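Local coordinates for protein probable chitinase A (PDB 4TX8) that probably hydrolyses chitin as an endochitinase of glycoside hydrolase family 18, and carries a carbohydrate-binding module besides its catalytic domain, at residues D343-G348 with P389-V394; H107-Y112 with P412-L417; A50-T55 with P68-P73. All coordinates share one frame; numbering follows the deposited sequence.

Contact 1: D343-G348 with P389-V394; sequences DQVAFG and PAFRGV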
loop_
_atom_site.group_PDB
_atom_site.type_symbol
_atom_site.label_atom_id
_atom_site.label_comp_id
_atom_site.label_asym_id
_atom_site.label_seq_id
_atom_site.Cartn_x
_atom_site.Cartn_y
_atom_site.Cartn_z
ATOM N N ASP A 343 -2.019 14.703 -7.645
ATOM C CA ASP A 343 -2.798 13.501 -7.938
ATOM C C ASP A 343 -1.915 12.259 -8.063
ATOM O O ASP A 343 -2.424 11.143 -8.178
ATOM C CB ASP A 343 -3.627 13.683 -9.217
ATOM C CG ASP A 343 -2.769 13.879 -10.459
ATOM O OD1 ASP A 343 -2.208 12.885 -10.969
ATOM O OD2 ASP A 343 -2.675 15.026 -10.941
ATOM N N GLN A 344 -0.599 12.454 -8.038
ATOM C CA GLN A 344 0.354 11.349 -8.134
ATOM C C GLN A 344 0.930 10.963 -6.779
ATOM O O GLN A 344 1.791 10.087 -6.690
ATOM C CB GLN A 344 1.509 11.706 -9.068
ATOM C CG GLN A 344 1.149 11.820 -10.532
ATOM C CD GLN A 344 2.346 12.224 -11.367
ATOM O OE1 GLN A 344 2.826 13.352 -11.275
ATOM N NE2 GLN A 344 2.848 11.294 -12.173
ATOM N N VAL A 345 0.473 11.629 -5.725
ATOM C CA VAL A 345 1.084 11.448 -4.416
ATOM C C VAL A 345 0.068 11.053 -3.346
ATOM O O VAL A 345 -1.002 11.654 -3.224
ATOM C CB VAL A 345 1.822 12.730 -3.967
ATOM C CG1 VAL A 345 2.506 12.517 -2.624
ATOM C CG2 VAL A 345 2.843 13.153 -5.021
ATOM N N ALA A 346 0.419 10.025 -2.584
ATOM C CA ALA A 346 -0.358 9.591 -1.434
ATOM C C ALA A 346 0.625 9.222 -0.328
ATOM O O ALA A 346 1.830 9.165 -0.574
ATOM C CB ALA A 346 -1.250 8.412 -1.797
ATOM N N PHE A 347 0.141 8.985 0.887
ATOM C CA PHE A 347 1.049 8.524 1.933
ATOM C C PHE A 347 0.656 7.152 2.481
ATOM O O PHE A 347 -0.525 6.840 2.635
ATOM C CB PHE A 347 1.161 9.555 3.068
ATOM C CG PHE A 347 -0.152 9.974 3.684
ATOM C CD1 PHE A 347 -0.782 9.179 4.630
ATOM C CD2 PHE A 347 -0.715 11.202 3.369
ATOM C CE1 PHE A 347 -1.972 9.579 5.219
ATOM C CE2 PHE A 347 -1.904 11.611 3.955
ATOM C CZ PHE A 347 -2.534 10.798 4.880
ATOM N N GLY A 348 1.670 6.331 2.750
ATOM C CA GLY A 348 1.470 4.981 3.247
ATOM C C GLY A 348 1.722 4.838 4.737
ATOM O O GLY A 348 2.748 5.282 5.256
ATOM N N PRO A 389 -6.049 20.364 -3.604
ATOM C CA PRO A 389 -7.381 19.751 -3.652
ATOM C C PRO A 389 -7.398 18.392 -4.356
ATOM O O PRO A 389 -8.331 17.617 -4.141
ATOM C CB PRO A 389 -8.218 20.783 -4.425
ATOM C CG PRO A 389 -7.225 21.645 -5.144
ATOM C CD PRO A 389 -6.013 21.678 -4.272
ATOM N N ALA A 390 -6.381 18.100 -5.162
ATOM C CA ALA A 390 -6.337 16.836 -5.892
ATOM C C ALA A 390 -5.349 15.825 -5.301
ATOM O O ALA A 390 -4.983 14.863 -5.975
ATOM C CB ALA A 390 -6.003 17.090 -7.356
ATOM N N PHE A 391 -4.920 16.037 -4.058
ATOM C CA PHE A 391 -4.057 15.070 -3.376
ATOM C C PHE A 391 -4.712 13.689 -3.412
ATOM O O PHE A 391 -5.887 13.554 -3.081
ATOM C CB PHE A 391 -3.782 15.500 -1.931
ATOM C CG PHE A 391 -2.802 14.614 -1.214
ATOM C CD1 PHE A 391 -1.440 14.750 -1.427
ATOM C CD2 PHE A 391 -3.244 13.637 -0.333
ATOM C CE1 PHE A 391 -0.534 13.929 -0.774
ATOM C CE2 PHE A 391 -2.343 12.813 0.325
ATOM C CZ PHE A 391 -0.988 12.960 0.103
ATOM N N ARG A 392 -3.955 12.676 -3.830
ATOM C CA ARG A 392 -4.542 11.379 -4.173
ATOM C C ARG A 392 -5.088 10.608 -2.968
ATOM O O ARG A 392 -6.157 10.007 -3.054
ATOM C CB ARG A 392 -3.526 10.511 -4.919
ATOM C CG ARG A 392 -4.099 9.189 -5.428
ATOM C CD ARG A 392 -5.257 9.404 -6.410
ATOM N NE ARG A 392 -4.801 9.909 -7.704
ATOM C CZ ARG A 392 -5.545 9.937 -8.806
ATOM N NH1 ARG A 392 -6.793 9.487 -8.782
ATOM N NH2 ARG A 392 -5.042 10.413 -9.939
ATOM N N GLY A 393 -4.366 10.608 -1.850
ATOM C CA GLY A 393 -4.917 10.024 -0.639
ATOM C C GLY A 393 -4.020 9.171 0.242
ATOM O O GLY A 393 -2.927 9.589 0.637
ATOM N N VAL A 394 -4.501 7.970 0.562
ATOM C CA VAL A 394 -3.905 7.138 1.604
ATOM C C VAL A 394 -3.680 5.693 1.154
ATOM O O VAL A 394 -4.555 5.080 0.538
ATOM C CB VAL A 394 -4.797 7.128 2.872
ATOM C CG1 VAL A 394 -4.187 6.261 3.970
ATOM C CG2 VAL A 394 -5.032 8.548 3.382
HETATM O O HOH W 1 -2.534 10.133 -11.074
#
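The Phe391 ring has the carbonyl oxygen of Val345 over one face, displaced toward the rim with Val345 O 3.4 Å from Phe391 CE1, and meets CD2 of Phe347 at its edge. Gly393 O lies over one face of the Phe347 ring, again off-centre, while the guanidinium of Arg392 receives Asp343 O at its edge. The contact lies at the N-terminal ends of two neighbouring parallel strands, 345-350 and 393-397, of the TIM barrel of the GH18 fold.

The two phenylalanines meet rim to rim, with ring planes 30° apart and the centroids of Phe347 and Phe391 separated by 5.9 Å, neither ring lying over the face of the other, so the pair is not stacked. Phe347 and Val394 lie on the same face of the sheet, beneath helix 363-375, which links the strands in a beta-alpha-beta crossover. CG of Phe347 sits between its backbone N and carbonyl carbon (chi1 55°), and the far end of the ring reaches Val394, with Phe347 CZ 3.7 Å from Val394 CG2.

At the other end, the Arg392 chain bends at chi2 and chi3 and delivers NE onto a lone pair of Asp343 O at 2.7 Å, in the carbonyl plane and nearly straight at 165°. NH2 adds a weak bond to the same oxygen. Asp343 OD1 and Arg392 NH2 form only a long salt bridge, while OD2 pairs with Arg341; a water lies within bonding distance of OD1 and NH2, its bond from NH2 weak. Ala105 O takes Arg392 NH1, so backbone carbonyls of two chain segments fix the guanidinium.

The strands join through Phe347 N to Gly393 O at 3.1 Å. Just before this pair in the chain, Arg392 N donates to Val345 O at 3.2 Å, a bent bond, so the oxygen that covers the Phe391 ring is also a hydrogen-bond acceptor.

Contact 2: H107-Y112 with P412-L417; sequences HALVGY and PVAASL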
loop_
_atom_site.group_PDB
_atom_site.type_symbol
_atom_site.label_atom_id
_atom_site.label_comp_id
_atom_site.label_asym_id
_atom_site.label_seq_id
_atom_site.Cartn_x
_atom_site.Cartn_y
_atom_site.Cartn_z
ATOM N N HIS A 107 -9.846 10.822 -4.553
ATOM C CA HIS A 107 -9.298 10.665 -3.217
ATOM C C HIS A 107 -9.408 9.199 -2.831
ATOM O O HIS A 107 -10.458 8.733 -2.390
ATOM C CB HIS A 107 -10.022 11.574 -2.227
ATOM C CG HIS A 107 -9.986 13.018 -2.616
ATOM N ND1 HIS A 107 -11.120 13.794 -2.716
ATOM C CD2 HIS A 107 -8.949 13.822 -2.955
ATOM C CE1 HIS A 107 -10.785 15.016 -3.090
ATOM N NE2 HIS A 107 -9.473 15.060 -3.242
ATOM N N ALA A 108 -8.309 8.476 -3.017
ATOM C CA ALA A 108 -8.334 7.022 -2.985
ATOM C C ALA A 108 -7.847 6.433 -1.669
ATOM O O ALA A 108 -6.957 6.984 -1.017
ATOM C CB ALA A 108 -7.499 6.471 -4.137
ATOM N N LEU A 109 -8.454 5.315 -1.287
ATOM C CA LEU A 109 -7.925 4.462 -0.234
ATOM C C LEU A 109 -7.292 3.253 -0.913
ATOM O O LEU A 109 -7.982 2.464 -1.561
ATOM C CB LEU A 109 -9.021 4.023 0.742
ATOM C CG LEU A 109 -8.670 3.731 2.211
ATOM C CD1 LEU A 109 -9.564 2.630 2.770
ATOM C CD2 LEU A 109 -7.198 3.398 2.436
ATOM N N VAL A 110 -5.976 3.128 -0.775
ATOM C CA VAL A 110 -5.224 2.037 -1.378
ATOM C C VAL A 110 -4.835 1.032 -0.302
ATOM O O VAL A 110 -4.342 1.420 0.755
ATOM C CB VAL A 110 -3.952 2.551 -2.088
ATOM C CG1 VAL A 110 -3.152 1.394 -2.672
ATOM C CG2 VAL A 110 -4.312 3.567 -3.166
ATOM N N GLY A 111 -5.061 -0.252 -0.563
ATOM C CA GLY A 111 -4.714 -1.282 0.399
ATOM C C GLY A 111 -4.187 -2.555 -0.234
ATOM O O GLY A 111 -4.514 -2.872 -1.381
ATOM N N TYR A 112 -3.370 -3.285 0.520
ATOM C CA TYR A 112 -2.807 -4.543 0.045
ATOM C C TYR A 112 -3.646 -5.734 0.490
ATOM O O TYR A 112 -4.014 -5.850 1.659
ATOM C CB TYR A 112 -1.366 -4.712 0.534
ATOM C CG TYR A 112 -0.375 -3.796 -0.144
ATOM C CD1 TYR A 112 -0.245 -2.467 0.246
ATOM C CD2 TYR A 112 0.420 -4.258 -1.188
ATOM C CE1 TYR A 112 0.656 -1.623 -0.381
ATOM C CE2 TYR A 112 1.328 -3.424 -1.818
ATOM C CZ TYR A 112 1.438 -2.108 -1.413
ATOM O OH TYR A 112 2.339 -1.281 -2.040
ATOM N N PRO A 412 -13.230 4.743 9.059
ATOM C CA PRO A 412 -13.156 6.197 9.251
ATOM C C PRO A 412 -12.302 6.910 8.202
ATOM O O PRO A 412 -12.595 8.059 7.873
ATOM C CB PRO A 412 -12.531 6.337 10.644
ATOM C CG PRO A 412 -11.753 5.082 10.836
ATOM C CD PRO A 412 -12.525 4.009 10.128
ATOM N N VAL A 413 -11.278 6.246 7.677
ATOM C CA VAL A 413 -10.392 6.896 6.716
ATOM C C VAL A 413 -11.089 7.099 5.366
ATOM O O VAL A 413 -10.950 8.155 4.749
ATOM C CB VAL A 413 -9.084 6.108 6.531
ATOM C CG1 VAL A 413 -8.290 6.643 5.349
ATOM C CG2 VAL A 413 -8.248 6.182 7.807
ATOM N N ALA A 414 -11.858 6.108 4.920
ATOM C CA ALA A 414 -12.644 6.272 3.697
ATOM C C ALA A 414 -13.652 7.405 3.860
ATOM O O ALA A 414 -13.888 8.165 2.924
ATOM C CB ALA A 414 -13.357 4.982 3.325
ATOM N N ALA A 415 -14.239 7.515 5.049
ATOM C CA ALA A 415 -15.183 8.591 5.333
ATOM C C ALA A 415 -14.501 9.953 5.223
ATOM O O ALA A 415 -15.079 10.900 4.691
ATOM C CB ALA A 415 -15.798 8.414 6.713
ATOM N N SER A 416 -13.271 10.041 5.722
ATOM C CA SER A 416 -12.495 11.275 5.644
ATOM C C SER A 416 -12.171 11.639 4.198
ATOM O O SER A 416 -12.335 12.788 3.788
ATOM C CB SER A 416 -11.205 11.149 6.454
ATOM O OG SER A 416 -11.486 10.984 7.834
ATOM N N LEU A 417 -11.713 10.655 3.431
ATOM C CA LEU A 417 -11.432 10.851 2.010
ATOM C C LEU A 417 -12.683 11.296 1.257
ATOM O O LEU A 417 -12.618 12.091 0.320
ATOM C CB LEU A 417 -10.882 9.562 1.395
ATOM C CG LEU A 417 -9.458 9.178 1.802
ATOM C CD1 LEU A 417 -9.163 7.736 1.433
ATOM C CD2 LEU A 417 -8.457 10.115 1.137
#
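Strand 108-112, bearing Leu109, and helix 412-417, bearing Leu417, run roughly antiparallel, their axes 149° apart and 8.6 Å at closest approach. The pairing joins the first strand of the TIM barrel to the C-terminal helix 410-417, the second after the last strand, so residues some 300 positions apart meet where the barrel closes. The joint is buried and apolar.

Leu109 points its CB toward the helix, whereas those of Ala108 and Val110 point away from it. Leu417 supplies the largest share of the interface. Its CG is anti to its carbonyl carbon, beside the backbone N (chi1 -72°), and from there the two methyls part: CD1 lies 3.8 Å from Leu109 CB, while CD2 lies 4.0 Å from His107 CB. The Leu109 and Leu417 side chains cross at about a right angle.

Val413 is one helical turn before Leu417, as the bond from Leu417 N to Val413 O at 2.9 Å records, and its CG1 approaches Leu109 CG at 4.3 Å. Besides strand 108-112, both helix residues touch helix 363-375, Val413 at Val366 and Leu417 at Leu370. At the strand's start, the His107 ring leads away from the helix, its NE2 hydrogen-bonded to Pro389 O. The tightest approach is made by Leu417 CD1, set 3.4 Å from the carbonyl oxygen of Ala108.

Contact 3: A50-T55 with P68-P73; sequences ALVAHT and PTLWTP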
loop_
_atom_site.group_PDB
_atom_site.type_symbol
_atom_site.label_atom_id
_atom_site.label_comp_id
_atom_site.label_asym_id
_atom_site.label_seq_id
_atom_site.Cartn_x
_atom_site.Cartn_y
_atom_site.Cartn_z
ATOM N N ALA A 50 -18.009 -17.313 15.230
ATOM C CA ALA A 50 -17.201 -18.328 15.900
ATOM C C ALA A 50 -16.940 -19.534 15.002
ATOM O O ALA A 50 -17.854 -20.067 14.374
ATOM C CB ALA A 50 -17.875 -18.775 17.191
ATOM N N LEU A 51 -15.681 -19.958 14.956
ATOM C CA LEU A 51 -15.273 -21.122 14.175
ATOM C C LEU A 51 -15.247 -22.381 15.029
ATOM O O LEU A 51 -15.361 -23.495 14.519
ATOM C CB LEU A 51 -13.892 -20.891 13.561
ATOM C CG LEU A 51 -13.798 -19.816 12.482
ATOM C CD1 LEU A 51 -12.346 -19.521 12.158
ATOM C CD2 LEU A 51 -14.542 -20.279 11.244
ATOM N N VAL A 52 -15.083 -22.189 16.333
ATOM C CA VAL A 52 -14.902 -23.289 17.268
ATOM C C VAL A 52 -15.723 -23.058 18.528
ATOM O O VAL A 52 -15.742 -21.949 19.063
ATOM C CB VAL A 52 -13.412 -23.456 17.661
ATOM C CG1 VAL A 52 -13.244 -24.580 18.666
ATOM C CG2 VAL A 52 -12.546 -23.701 16.429
ATOM N N ALA A 53 -16.413 -24.094 18.996
ATOM C CA ALA A 53 -17.092 -24.026 20.284
ATOM C C ALA A 53 -16.049 -23.933 21.388
ATOM O O ALA A 53 -15.238 -24.841 21.565
ATOM C CB ALA A 53 -17.989 -25.233 20.495
ATOM N N HIS A 54 -16.068 -22.831 22.126
ATOM C CA HIS A 54 -15.050 -22.583 23.137
ATOM C C HIS A 54 -15.490 -21.522 24.127
ATOM O O HIS A 54 -16.466 -20.805 23.902
ATOM C CB HIS A 54 -13.750 -22.126 22.482
ATOM C CG HIS A 54 -13.802 -20.712 21.999
ATOM N ND1 HIS A 54 -14.577 -20.323 20.926
ATOM C CD2 HIS A 54 -13.204 -19.586 22.456
ATOM C CE1 HIS A 54 -14.444 -19.024 20.735
ATOM N NE2 HIS A 54 -13.614 -18.552 21.650
ATOM N N THR A 55 -14.738 -21.413 25.214
ATOM C CA THR A 55 -14.911 -20.335 26.172
ATOM C C THR A 55 -13.738 -19.371 26.059
ATOM O O THR A 55 -12.589 -19.795 25.948
ATOM C CB THR A 55 -15.014 -20.874 27.611
ATOM O OG1 THR A 55 -16.263 -21.555 27.775
ATOM C CG2 THR A 55 -14.923 -19.744 28.623
ATOM N N PRO A 68 -7.720 -15.685 14.765
ATOM C CA PRO A 68 -8.336 -16.171 13.526
ATOM C C PRO A 68 -8.629 -17.675 13.544
ATOM O O PRO A 68 -9.404 -18.137 12.711
ATOM C CB PRO A 68 -7.294 -15.824 12.455
ATOM C CG PRO A 68 -6.007 -15.772 13.184
ATOM C CD PRO A 68 -6.320 -15.279 14.566
ATOM N N THR A 69 -8.040 -18.427 14.470
ATOM C CA THR A 69 -8.402 -19.838 14.601
ATOM C C THR A 69 -9.729 -19.981 15.348
ATOM O O THR A 69 -10.334 -21.052 15.341
ATOM C CB THR A 69 -7.321 -20.665 15.335
ATOM O OG1 THR A 69 -7.241 -20.254 16.707
ATOM C CG2 THR A 69 -5.961 -20.506 14.663
ATOM N N LEU A 70 -10.181 -18.902 15.985
ATOM C CA LEU A 70 -11.429 -18.929 16.751
ATOM C C LEU A 70 -12.543 -18.118 16.104
ATOM O O LEU A 70 -13.721 -18.452 16.237
ATOM C CB LEU A 70 -11.202 -18.411 18.174
ATOM C CG LEU A 70 -10.476 -19.327 19.154
ATOM C CD1 LEU A 70 -10.262 -18.597 20.470
ATOM C CD2 LEU A 70 -11.265 -20.611 19.370
ATOM N N TRP A 71 -12.165 -17.045 15.416
ATOM C CA TRP A 71 -13.137 -16.102 14.878
ATOM C C TRP A 71 -12.850 -15.734 13.431
ATOM O O TRP A 71 -11.707 -15.453 13.066
ATOM C CB TRP A 71 -13.166 -14.826 15.725
ATOM C CG TRP A 71 -13.551 -15.053 17.149
ATOM C CD1 TRP A 71 -12.708 -15.203 18.214
ATOM C CD2 TRP A 71 -14.880 -15.163 17.671
ATOM N NE1 TRP A 71 -13.433 -15.396 19.366
ATOM C CE2 TRP A 71 -14.768 -15.376 19.059
ATOM C CE3 TRP A 71 -16.153 -15.100 17.098
ATOM C CZ2 TRP A 71 -15.880 -15.528 19.881
ATOM C CZ3 TRP A 71 -17.254 -15.251 17.914
ATOM C CH2 TRP A 71 -17.112 -15.463 19.291
ATOM N N THR A 72 -13.894 -15.727 12.611
ATOM C CA THR A 72 -13.784 -15.189 11.263
ATOM C C THR A 72 -14.672 -13.951 11.139
ATOM O O THR A 72 -15.802 -13.942 11.627
ATOM C CB THR A 72 -14.165 -16.233 10.190
ATOM O OG1 THR A 72 -14.176 -15.614 8.898
ATOM C CG2 THR A 72 -15.531 -16.828 10.466
ATOM N N PRO A 73 -14.149 -12.890 10.506
ATOM C CA PRO A 73 -14.912 -11.653 10.307
ATOM C C PRO A 73 -16.184 -11.901 9.505
ATOM O O PRO A 73 -16.142 -12.640 8.524
ATOM C CB PRO A 73 -13.942 -10.756 9.527
ATOM C CG PRO A 73 -12.586 -11.303 9.832
ATOM C CD PRO A 73 -12.779 -12.784 9.972
HETATM O O HOH W 2 -12.928 -15.904 22.162
#
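His54 NE2 and Trp71 NE1 grip one water at the edges of their rings, the water 2.8 Å from His54 NE2 and accepting from Trp71 NE1 at 2.9 Å. They belong to a small antiparallel beta module of carbohydrate-binding family 5/12, in which Ala50 and Trp71 form a non-hydrogen-bonded pair.

The other ring nitrogen, His54 ND1, donates to Val52 O at 2.7 Å, close to the ring plane. Both nitrogens are thus engaged, which probably fixes the rotation of the imidazole. Leu70 then covers one face in a CH-pi contact: CD2 stands 3.6 Å from the centroid of the His54 ring and only 6° off its normal. The indole ring of Trp71 meets His54 obliquely, the planes 74° apart, and also lies against Ala50, with Trp71 CZ3 3.7 Å from Ala50 CB; Tyr35 meets the indole edge-to-face.

The backbones are joined by Leu51 N to Leu70 O at 2.8 Å, almost straight at 173°. Trp71 O accepts a hydrogen bond from Arg404 NH1 of helix 399-404, joining this module to the catalytic domain. Beside the Leu51 to Leu70 bond, Leu51 and Thr72 cross at about a right angle, with Leu51 CD2 3.7 Å from Thr72 CG2.

Overall arrangement
Contacts 1 and 2 share one barrel sheet: strands 393-397 and 108-114 are neighbours, and Arg392 O to Ala108 N (2.6 Å) and Val394 O to Val110 N (2.7 Å) are probable hydrogen bonds between them. Their centres lie 10 Å apart, and contact 1 is nested within the chain loop that contact 2 closes. The bound calcium ion is about 13 Å from the Phe347 side chain. Contact 3 belongs to the separate binding module, its centre 29 Å from that of contact 2 and 38 Å from that of contact 1, with nearest atoms about 13 and 20 Å away; the Trp71 side chain is about 12 Å from the bound N-acetylglucosamine.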